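Local structure of orotidine 5'-phosphate decarboxylase (Streptomyces avermitilis, 3V75) at residues Phe27-Arg38 with Ala107-Val115; Leu233-Ile244 with Phe258-Val269. The protein probably catalyses the decarboxylation of orotidine 5'-phosphate to UMP, the last step of de novo UMP biosynthesis. One frame throughout, in Å; residues are numbered along the deposited sequence. Where two conformers were deposited one is given.

Contact 1 of 2, residues Phe27-Arg38 with Ala107-Val115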
loop_
_atom_site.group_PDB
_atom_site.type_symbol
_atom_site.label_atom_id
_atom_site.label_comp_id
_atom_site.label_asym_id
_atom_site.label_seq_id
_atom_site.Cartn_x
_atom_site.Cartn_y
_atom_site.Cartn_z
ATOM N N PHE A 27 15.147 -12.994 10.413
ATOM C CA PHE A 27 14.037 -13.627 9.742
ATOM C C PHE A 27 14.454 -14.764 8.793
ATOM O O PHE A 27 13.815 -15.836 8.802
ATOM C CB PHE A 27 13.188 -12.592 9.005
ATOM C CG PHE A 27 12.082 -13.186 8.214
ATOM C CD1 PHE A 27 11.013 -13.790 8.855
ATOM C CD2 PHE A 27 12.101 -13.145 6.830
ATOM C CE1 PHE A 27 9.953 -14.338 8.110
ATOM C CE2 PHE A 27 11.063 -13.709 6.089
ATOM C CZ PHE A 27 10.002 -14.323 6.740
ATOM N N GLY A 28 15.501 -14.569 7.995
ATOM C CA GLY A 28 15.863 -15.590 7.011
ATOM C C GLY A 28 16.181 -16.902 7.728
ATOM O O GLY A 28 15.741 -17.997 7.292
ATOM N N ALA A 29 16.940 -16.825 8.824
ATOM C CA ALA A 29 17.266 -18.002 9.602
ATOM C C ALA A 29 16.021 -18.606 10.259
ATOM O O ALA A 29 15.853 -19.845 10.282
ATOM C CB ALA A 29 18.309 -17.662 10.681
ATOM N N ARG A 30 15.159 -17.768 10.835
ATOM C CA ARG A 30 13.958 -18.293 11.497
ATOM C C ARG A 30 13.026 -18.957 10.477
ATOM O O ARG A 30 12.425 -20.002 10.774
ATOM C CB ARG A 30 13.234 -17.175 12.262
ATOM C CG ARG A 30 14.090 -16.623 13.420
ATOM C CD ARG A 30 13.271 -15.675 14.320
ATOM N NE ARG A 30 12.804 -14.481 13.601
ATOM C CZ ARG A 30 11.527 -14.145 13.415
ATOM N NH1 ARG A 30 10.546 -14.923 13.883
ATOM N NH2 ARG A 30 11.215 -13.040 12.746
ATOM N N LEU A 31 12.916 -18.358 9.302
ATOM C CA LEU A 31 12.047 -18.888 8.244
ATOM C C LEU A 31 12.597 -20.250 7.748
ATOM O O LEU A 31 11.843 -21.209 7.576
ATOM C CB LEU A 31 11.978 -17.880 7.102
ATOM C CG LEU A 31 11.300 -18.417 5.834
ATOM C CD1 LEU A 31 9.815 -18.702 6.147
ATOM C CD2 LEU A 31 11.427 -17.456 4.711
ATOM N N SER A 32 13.906 -20.321 7.504
ATOM C CA SER A 32 14.550 -21.563 7.052
ATOM C C SER A 32 14.267 -22.671 8.074
ATOM O O SER A 32 13.886 -23.813 7.698
ATOM C CB SER A 32 16.067 -21.345 6.898
ATOM O OG SER A 32 16.715 -22.540 6.477
ATOM N N ARG A 33 14.422 -22.368 9.363
ATOM C CA ARG A 33 14.149 -23.357 10.412
ATOM C C ARG A 33 12.672 -23.756 10.461
ATOM O O ARG A 33 12.358 -24.955 10.624
ATOM C CB ARG A 33 14.652 -22.821 11.776
ATOM C CG ARG A 33 14.311 -23.666 12.992
ATOM C CD ARG A 33 15.223 -23.324 14.219
ATOM N NE ARG A 33 16.486 -22.671 13.808
ATOM C CZ ARG A 33 16.679 -21.346 13.851
ATOM N NH1 ARG A 33 15.681 -20.563 14.285
ATOM N NH2 ARG A 33 17.852 -20.794 13.456
ATOM N N ALA A 34 11.764 -22.786 10.315
ATOM C CA ALA A 34 10.332 -23.060 10.414
ATOM C C ALA A 34 9.888 -23.988 9.273
ATOM O O ALA A 34 9.108 -24.931 9.501
ATOM C CB ALA A 34 9.544 -21.772 10.360
HETATM N N MSE A 35 10.348 -23.719 8.060
HETATM C CA MSE A 35 9.976 -24.573 6.938
HETATM C C MSE A 35 10.560 -25.963 7.105
HETATM O O MSE A 35 9.907 -26.935 6.701
HETATM C CB MSE A 35 10.339 -23.952 5.589
HETATM C CG MSE A 35 9.447 -22.717 5.271
HETATM SE SE MSE A 35 9.407 -22.234 3.435
HETATM C CE MSE A 35 11.242 -21.753 3.249
ATOM N N ASP A 36 11.758 -26.092 7.689
ATOM C CA ASP A 36 12.319 -27.432 7.937
ATOM C C ASP A 36 11.456 -28.167 8.987
ATOM O O ASP A 36 11.174 -29.368 8.865
ATOM C CB ASP A 36 13.752 -27.372 8.513
ATOM C CG ASP A 36 14.826 -26.897 7.507
ATOM O OD1 ASP A 36 14.630 -26.987 6.278
ATOM O OD2 ASP A 36 15.918 -26.427 7.989
ATOM N N ASP A 37 11.080 -27.450 10.054
ATOM C CA ASP A 37 10.417 -28.067 11.211
ATOM C C ASP A 37 8.951 -28.400 10.907
ATOM O O ASP A 37 8.485 -29.488 11.218
ATOM C CB ASP A 37 10.445 -27.128 12.426
ATOM C CG ASP A 37 11.828 -26.998 13.069
ATOM O OD1 ASP A 37 12.748 -27.774 12.778
ATOM O OD2 ASP A 37 11.986 -26.047 13.875
ATOM N N ARG A 38 8.213 -27.468 10.324
ATOM C CA ARG A 38 6.781 -27.639 10.124
ATOM C C ARG A 38 6.411 -27.967 8.687
ATOM O O ARG A 38 5.243 -28.282 8.412
ATOM C CB ARG A 38 6.026 -26.373 10.558
ATOM C CG ARG A 38 6.095 -26.123 12.047
ATOM C CD ARG A 38 5.207 -24.971 12.419
ATOM N NE ARG A 38 5.135 -24.793 13.874
ATOM C CZ ARG A 38 4.255 -23.994 14.480
ATOM N NH1 ARG A 38 3.364 -23.304 13.754
ATOM N NH2 ARG A 38 4.241 -23.909 15.817
ATOM N N ALA A 107 -1.600 -16.105 15.997
ATOM C CA ALA A 107 -0.783 -16.923 15.095
ATOM C C ALA A 107 0.656 -17.006 15.594
ATOM O O ALA A 107 1.247 -18.092 15.667
ATOM C CB ALA A 107 -0.813 -16.378 13.665
ATOM N N ARG A 108 1.225 -15.843 15.936
ATOM C CA ARG A 108 2.609 -15.849 16.393
ATOM C C ARG A 108 2.736 -16.560 17.739
ATOM O O ARG A 108 3.750 -17.240 17.986
ATOM C CB ARG A 108 3.188 -14.413 16.420
ATOM C CG ARG A 108 3.185 -13.736 15.005
ATOM C CD ARG A 108 3.944 -12.373 14.963
ATOM N NE ARG A 108 5.399 -12.603 14.996
ATOM C CZ ARG A 108 6.176 -12.469 16.080
ATOM N NH1 ARG A 108 5.661 -12.064 17.248
ATOM N NH2 ARG A 108 7.459 -12.755 15.995
ATOM N N ALA A 109 1.746 -16.408 18.613
ATOM C CA ALA A 109 1.775 -17.113 19.898
ATOM C C ALA A 109 1.761 -18.641 19.703
ATOM O O ALA A 109 2.326 -19.386 20.518
ATOM C CB ALA A 109 0.593 -16.696 20.777
ATOM N N ALA A 110 1.123 -19.099 18.614
ATOM C CA ALA A 110 1.077 -20.537 18.281
ATOM C C ALA A 110 2.357 -21.007 17.624
ATOM O O ALA A 110 2.531 -22.209 17.380
ATOM C CB ALA A 110 -0.117 -20.828 17.357
ATOM N N GLY A 111 3.272 -20.074 17.345
ATOM C CA GLY A 111 4.552 -20.437 16.769
ATOM C C GLY A 111 4.620 -20.376 15.248
ATOM O O GLY A 111 5.654 -20.742 14.672
ATOM N N ALA A 112 3.565 -19.891 14.598
ATOM C CA ALA A 112 3.611 -19.679 13.156
ATOM C C ALA A 112 4.289 -18.337 12.865
ATOM O O ALA A 112 4.128 -17.386 13.649
ATOM C CB ALA A 112 2.237 -19.669 12.575
ATOM N N LEU A 113 5.062 -18.268 11.785
ATOM C CA LEU A 113 5.561 -16.980 11.314
ATOM C C LEU A 113 4.424 -16.288 10.609
ATOM O O LEU A 113 3.569 -16.949 10.016
ATOM C CB LEU A 113 6.737 -17.189 10.358
ATOM C CG LEU A 113 7.944 -17.848 11.043
ATOM C CD1 LEU A 113 9.045 -18.089 10.025
ATOM C CD2 LEU A 113 8.484 -16.948 12.153
ATOM N N VAL A 114 4.411 -14.962 10.635
ATOM C CA VAL A 114 3.389 -14.189 9.934
ATOM C C VAL A 114 4.021 -13.215 8.950
ATOM O O VAL A 114 4.827 -12.358 9.337
ATOM C CB VAL A 114 2.497 -13.420 10.926
ATOM C CG1 VAL A 114 1.526 -12.471 10.184
ATOM C CG2 VAL A 114 1.708 -14.427 11.797
ATOM N N VAL A 115 3.639 -13.357 7.689
ATOM C CA VAL A 115 4.004 -12.426 6.651
ATOM C C VAL A 115 2.802 -11.542 6.425
ATOM O O VAL A 115 1.755 -12.003 5.938
ATOM C CB VAL A 115 4.355 -13.167 5.338
ATOM C CG1 VAL A 115 4.578 -12.157 4.201
ATOM C CG2 VAL A 115 5.564 -14.042 5.573
#

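Contact 2 of 2, residues Leu233-Ile244 with Phe258-Val269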
loop_
_atom_site.group_PDB
_atom_site.type_symbol
_atom_site.label_atom_id
_atom_site.label_comp_id
_atom_site.label_asym_id
_atom_site.label_seq_id
_atom_site.Cartn_x
_atom_site.Cartn_y
_atom_site.Cartn_z
ATOM N N LEU A 233 17.184 -15.851 -9.801
ATOM C CA LEU A 233 16.455 -15.923 -8.537
ATOM C C LEU A 233 17.361 -16.327 -7.363
ATOM O O LEU A 233 16.859 -16.475 -6.233
ATOM C CB LEU A 233 15.276 -16.913 -8.671
ATOM C CG LEU A 233 14.265 -16.536 -9.746
ATOM C CD1 LEU A 233 13.118 -17.615 -9.783
ATOM C CD2 LEU A 233 13.711 -15.154 -9.512
ATOM N N ASP A 234 18.661 -16.495 -7.621
ATOM C CA ASP A 234 19.703 -16.817 -6.637
ATOM C C ASP A 234 19.965 -15.541 -5.830
ATOM O O ASP A 234 21.054 -14.969 -6.022
ATOM C CB ASP A 234 21.039 -17.174 -7.352
ATOM C CG ASP A 234 22.091 -17.809 -6.403
ATOM O OD1 ASP A 234 21.798 -17.940 -5.206
ATOM O OD2 ASP A 234 23.213 -18.173 -6.880
ATOM N N ILE A 235 19.038 -15.066 -5.003
ATOM C CA ILE A 235 19.227 -13.800 -4.267
ATOM C C ILE A 235 19.570 -14.017 -2.803
ATOM O O ILE A 235 19.656 -13.055 -2.031
ATOM C CB ILE A 235 17.984 -12.891 -4.384
ATOM C CG1 ILE A 235 16.755 -13.562 -3.772
ATOM C CG2 ILE A 235 17.758 -12.543 -5.854
ATOM C CD1 ILE A 235 15.560 -12.634 -3.556
ATOM N N ASN A 236 19.798 -15.267 -2.413
ATOM C CA ASN A 236 20.057 -15.601 -1.000
ATOM C C ASN A 236 18.989 -15.016 -0.079
ATOM O O ASN A 236 19.266 -14.563 1.061
ATOM C CB ASN A 236 21.466 -15.202 -0.532
ATOM C CG ASN A 236 21.790 -15.782 0.820
ATOM O OD1 ASN A 236 21.375 -16.917 1.120
ATOM N ND2 ASN A 236 22.473 -15.019 1.672
ATOM N N GLY A 237 17.746 -15.031 -0.563
ATOM C CA GLY A 237 16.605 -14.633 0.249
ATOM C C GLY A 237 15.368 -15.385 -0.189
ATOM O O GLY A 237 15.365 -16.038 -1.248
ATOM N N PRO A 238 14.333 -15.343 0.638
ATOM C CA PRO A 238 13.146 -16.173 0.379
ATOM C C PRO A 238 12.342 -15.631 -0.809
ATOM O O PRO A 238 12.317 -14.395 -1.073
ATOM C CB PRO A 238 12.345 -16.065 1.675
ATOM C CG PRO A 238 12.785 -14.727 2.291
ATOM C CD PRO A 238 14.254 -14.591 1.905
ATOM N N LEU A 239 11.659 -16.532 -1.524
ATOM C CA LEU A 239 10.844 -16.122 -2.669
ATOM C C LEU A 239 9.400 -16.473 -2.322
ATOM O O LEU A 239 9.039 -17.661 -2.299
ATOM C CB LEU A 239 11.287 -16.895 -3.912
ATOM C CG LEU A 239 12.775 -16.783 -4.270
ATOM C CD1 LEU A 239 13.099 -17.725 -5.425
ATOM C CD2 LEU A 239 13.108 -15.331 -4.676
ATOM N N LEU A 240 8.586 -15.476 -2.012
ATOM C CA LEU A 240 7.195 -15.739 -1.666
ATOM C C LEU A 240 6.472 -15.992 -2.969
ATOM O O LEU A 240 6.466 -15.134 -3.877
ATOM C CB LEU A 240 6.594 -14.547 -0.946
ATOM C CG LEU A 240 5.102 -14.579 -0.646
ATOM C CD1 LEU A 240 4.801 -15.707 0.358
ATOM C CD2 LEU A 240 4.662 -13.211 -0.097
ATOM N N ALA A 241 5.879 -17.180 -3.089
ATOM C CA ALA A 241 5.326 -17.595 -4.368
ATOM C C ALA A 241 3.838 -17.816 -4.243
ATOM O O ALA A 241 3.405 -18.910 -3.883
ATOM C CB ALA A 241 6.026 -18.855 -4.874
ATOM N N PRO A 242 3.036 -16.805 -4.566
ATOM C CA PRO A 242 1.592 -17.043 -4.607
ATOM C C PRO A 242 1.197 -17.934 -5.815
ATOM O O PRO A 242 1.945 -18.062 -6.854
ATOM C CB PRO A 242 0.994 -15.636 -4.726
ATOM C CG PRO A 242 2.117 -14.744 -5.153
ATOM C CD PRO A 242 3.424 -15.441 -4.938
ATOM N N GLY A 243 0.001 -18.520 -5.687
ATOM C CA GLY A 243 -0.561 -19.284 -6.787
ATOM C C GLY A 243 -0.386 -20.780 -6.637
ATOM O O GLY A 243 -0.688 -21.517 -7.597
ATOM N N ILE A 244 0.071 -21.259 -5.493
ATOM C CA ILE A 244 0.308 -22.693 -5.381
ATOM C C ILE A 244 -1.047 -23.408 -5.397
ATOM O O ILE A 244 -1.995 -22.998 -4.719
ATOM C CB ILE A 244 1.071 -23.046 -4.105
ATOM C CG1 ILE A 244 2.328 -22.187 -3.944
ATOM C CG2 ILE A 244 1.377 -24.535 -4.067
ATOM C CD1 ILE A 244 3.330 -22.381 -5.074
ATOM N N PHE A 258 11.085 -23.146 -10.378
ATOM C CA PHE A 258 12.061 -22.325 -9.660
ATOM C C PHE A 258 13.516 -22.773 -9.764
ATOM O O PHE A 258 14.420 -22.033 -9.337
ATOM C CB PHE A 258 11.658 -22.185 -8.199
ATOM C CG PHE A 258 10.467 -21.303 -8.000
ATOM C CD1 PHE A 258 9.184 -21.840 -7.853
ATOM C CD2 PHE A 258 10.626 -19.912 -7.985
ATOM C CE1 PHE A 258 8.086 -21.010 -7.695
ATOM C CE2 PHE A 258 9.527 -19.080 -7.821
ATOM C CZ PHE A 258 8.273 -19.610 -7.672
ATOM N N GLY A 259 13.784 -23.949 -10.338
ATOM C CA GLY A 259 15.172 -24.406 -10.427
ATOM C C GLY A 259 15.801 -24.620 -9.055
ATOM O O GLY A 259 15.101 -24.928 -8.075
ATOM N N ALA A 260 17.113 -24.378 -8.962
ATOM C CA ALA A 260 17.835 -24.552 -7.705
ATOM C C ALA A 260 17.278 -23.646 -6.609
ATOM O O ALA A 260 17.305 -23.989 -5.420
ATOM C CB ALA A 260 19.311 -24.294 -7.896
ATOM N N ALA A 261 16.711 -22.504 -7.006
ATOM C CA ALA A 261 16.152 -21.602 -6.022
ATOM C C ALA A 261 14.889 -22.120 -5.323
ATOM O O ALA A 261 14.377 -21.468 -4.393
ATOM C CB ALA A 261 15.862 -20.240 -6.650
ATOM N N VAL A 262 14.365 -23.285 -5.736
ATOM C CA VAL A 262 13.146 -23.792 -5.102
ATOM C C VAL A 262 13.326 -24.003 -3.598
ATOM O O VAL A 262 12.358 -23.950 -2.846
ATOM C CB VAL A 262 12.645 -25.126 -5.782
ATOM C CG1 VAL A 262 13.559 -26.305 -5.413
ATOM C CG2 VAL A 262 11.185 -25.371 -5.430
ATOM N N ARG A 263 14.573 -24.225 -3.161
ATOM C CA ARG A 263 14.835 -24.430 -1.753
ATOM C C ARG A 263 14.554 -23.177 -0.926
ATOM O O ARG A 263 14.353 -23.270 0.294
ATOM C CB ARG A 263 16.301 -24.843 -1.554
ATOM C CG ARG A 263 17.338 -23.775 -2.011
ATOM C CD ARG A 263 18.827 -24.312 -1.800
ATOM N NE ARG A 263 19.916 -23.312 -1.981
ATOM C CZ ARG A 263 20.092 -22.536 -3.060
ATOM N NH1 ARG A 263 19.206 -22.550 -4.054
ATOM N NH2 ARG A 263 21.131 -21.691 -3.147
ATOM N N ASN A 264 14.532 -22.014 -1.595
ATOM C CA ASN A 264 14.265 -20.735 -0.925
ATOM C C ASN A 264 12.841 -20.233 -1.120
ATOM O O ASN A 264 12.509 -19.134 -0.681
ATOM C CB ASN A 264 15.251 -19.667 -1.445
ATOM C CG ASN A 264 16.682 -19.953 -1.035
ATOM O OD1 ASN A 264 16.933 -20.797 -0.158
ATOM N ND2 ASN A 264 17.637 -19.227 -1.633
ATOM N N VAL A 265 11.979 -21.032 -1.746
ATOM C CA VAL A 265 10.612 -20.628 -1.995
ATOM C C VAL A 265 9.762 -20.801 -0.740
ATOM O O VAL A 265 9.846 -21.842 -0.055
ATOM C CB VAL A 265 9.999 -21.431 -3.190
ATOM C CG1 VAL A 265 8.499 -21.199 -3.300
ATOM C CG2 VAL A 265 10.693 -21.033 -4.471
ATOM N N VAL A 266 8.921 -19.800 -0.483
ATOM C CA VAL A 266 7.867 -19.858 0.513
ATOM C C VAL A 266 6.594 -20.017 -0.303
ATOM O O VAL A 266 6.050 -19.045 -0.838
ATOM C CB VAL A 266 7.795 -18.539 1.333
ATOM C CG1 VAL A 266 6.652 -18.616 2.348
ATOM C CG2 VAL A 266 9.138 -18.293 2.017
ATOM N N PRO A 267 6.097 -21.262 -0.422
ATOM C CA PRO A 267 4.955 -21.492 -1.325
ATOM C C PRO A 267 3.676 -21.099 -0.606
ATOM O O PRO A 267 3.370 -21.635 0.454
ATOM C CB PRO A 267 4.980 -23.022 -1.563
ATOM C CG PRO A 267 6.276 -23.513 -0.859
ATOM C CD PRO A 267 6.571 -22.500 0.207
ATOM N N ASN A 268 2.922 -20.165 -1.170
ATOM C CA ASN A 268 1.715 -19.712 -0.525
ATOM C C ASN A 268 0.481 -20.351 -1.176
ATOM O O ASN A 268 0.259 -20.205 -2.386
ATOM C CB ASN A 268 1.603 -18.176 -0.634
ATOM C CG ASN A 268 0.320 -17.664 -0.027
ATOM O OD1 ASN A 268 -0.698 -17.478 -0.728
ATOM N ND2 ASN A 268 0.326 -17.495 1.276
ATOM N N VAL A 269 -0.316 -21.053 -0.366
ATOM C CA VAL A 269 -1.584 -21.630 -0.798
ATOM C C VAL A 269 -2.725 -20.853 -0.133
ATOM O O VAL A 269 -2.682 -20.634 1.085
ATOM C CB VAL A 269 -1.686 -23.109 -0.359
ATOM C CG1 VAL A 269 -3.003 -23.730 -0.848
ATOM C CG2 VAL A 269 -0.483 -23.953 -0.837
HETATM O O HOH W 1 16.689 -17.076 -3.487
HETATM O O HOH W 2 20.479 -19.051 -0.588
HETATM O O HOH W 3 -1.674 -18.075 -3.498
#

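Contact 1 of 2, residues Phe27-Arg38 with Ala107-Val115
Leu113 reaches helix 27-38 by turning CG anti to its own carbonyl carbon (chi1 -64°), which carries both methyl groups across to Leu31, Ala34 and Arg30. Leu113 CD1 packs on the helix surface between Leu31 and Ala34, 3.6 Å from Leu31 CA. Leu113 CD1 also meets Ala34 CB at 3.7 Å and has the Phe27 ring as a looser neighbour. Leu113 CD2, the other branch, rests 3.4 Å from Arg30 NH1. The charge of that guanidinium is met elsewhere, since Arg30 and Arg108 both form salt bridges to Asp144 and so converge on a single carboxylate, while Arg30 NE donates to the Glu25 carbonyl.

At the other end of the helix, Arg38 runs out nearly straight to the turn before the strand. Arg38 NH2 donates to Ala110 O over 2.9 Å, almost linearly (170°), on a lone pair and within the guanidinium plane. Gly111 O lies over one face of the Arg38 guanidinium, 3.4 Å above its plane, while NH1 binds the carbonyls of Gly76 and Val79. With a leucine here, three backbone carbonyls would probably lose a common donor and the 110-112 turn would be freer to shift. Gly111 itself, the positive-phi residue of a Schellman motif closing helix 93-109, has no side chain; a CB there would clash with Arg38 NH2.

The contact thus joins a helix preceding the first strand to an alpha-to-beta turn and the start of the third, an example of a TIM barrel whose N-terminal mouth is covered by an extra helix.

Contact 2 of 2, residues Leu233-Ile244 with Phe258-Val269
Asn264 meets Gly237 first through CB: Asn264 CB sits 3.6 Å from Gly237 O, just where the chain leaves a short 3-10 segment for strand 265-269. CG, anti to the carbonyl carbon of its residue (chi1 -67°), continues past the same oxygen. At the tip, ND2 donates to two waters. One, 3.0 Å from Asn264 ND2, passes its own hydrogens to Leu233 O and Gly237 O; the other donates to Asn236 OD1. Asn236 ND2, the side-chain nitrogen, binds the carbonyls of Glu211 and Asn208, so Asn236 links the loop both to the water and to those carbonyls.

Beyond this hydrated end the backbones run parallel and alternate as donor and acceptor. Asn264 O receives Leu239 N, Val266 N bonds to Leu239 O at 2.8 Å, Val266 O receives Ala241 N, and Asn268 N returns to Ala241 O. A longer bond, 3.3 Å from Ile244 N to Asn268 O, extends the pairing past Gly243, where a third water accepts from Gly243 N and donates to Asn268 OD1. Ile244 CG1 packs 3.7 Å from Pro267 CB, and Ile244 CB 3.7 Å from Val269 CG2. This end approaches the probable active site, the Pro242 side chain being about 7 Å from that of Lys119, the predicted proton donor.

Leu239, Ala241 and Val265 share the outer face with Phe258, the last residue of helix 254-258. Ala241 CB lies 3.7 Å from Phe258 CZ, and Val265 CG2 stands over a face of that ring, towards its rim. Leu240 and Val266 point inside the barrel.

Chemically, this beta-alpha-beta unit combines a backbone ladder and apolar packing with water bridges to the side chains of Asn264 and Asn268.

From the N terminus, helix 27-38 comes first, and contact 1 closes a long loop of 68 residues that includes strands 42-45 and 81-84 before the chain reaches strand 113-120. Contact 2 opens much later and closes a short loop of 13 residues that holds most of helix 254-258. The two follow in series, neither nested nor crossed, yet they meet in space with centres about 15 Å apart. Leu31 CD2 packs 3.5 Å from Pro238 CB, and the selenium of Met35 lies against the backbone of Val265 and Val266. One helix therefore touches the third strand, the loop residue just before the seventh and the eighth strand, across the N-terminal end of the barrel.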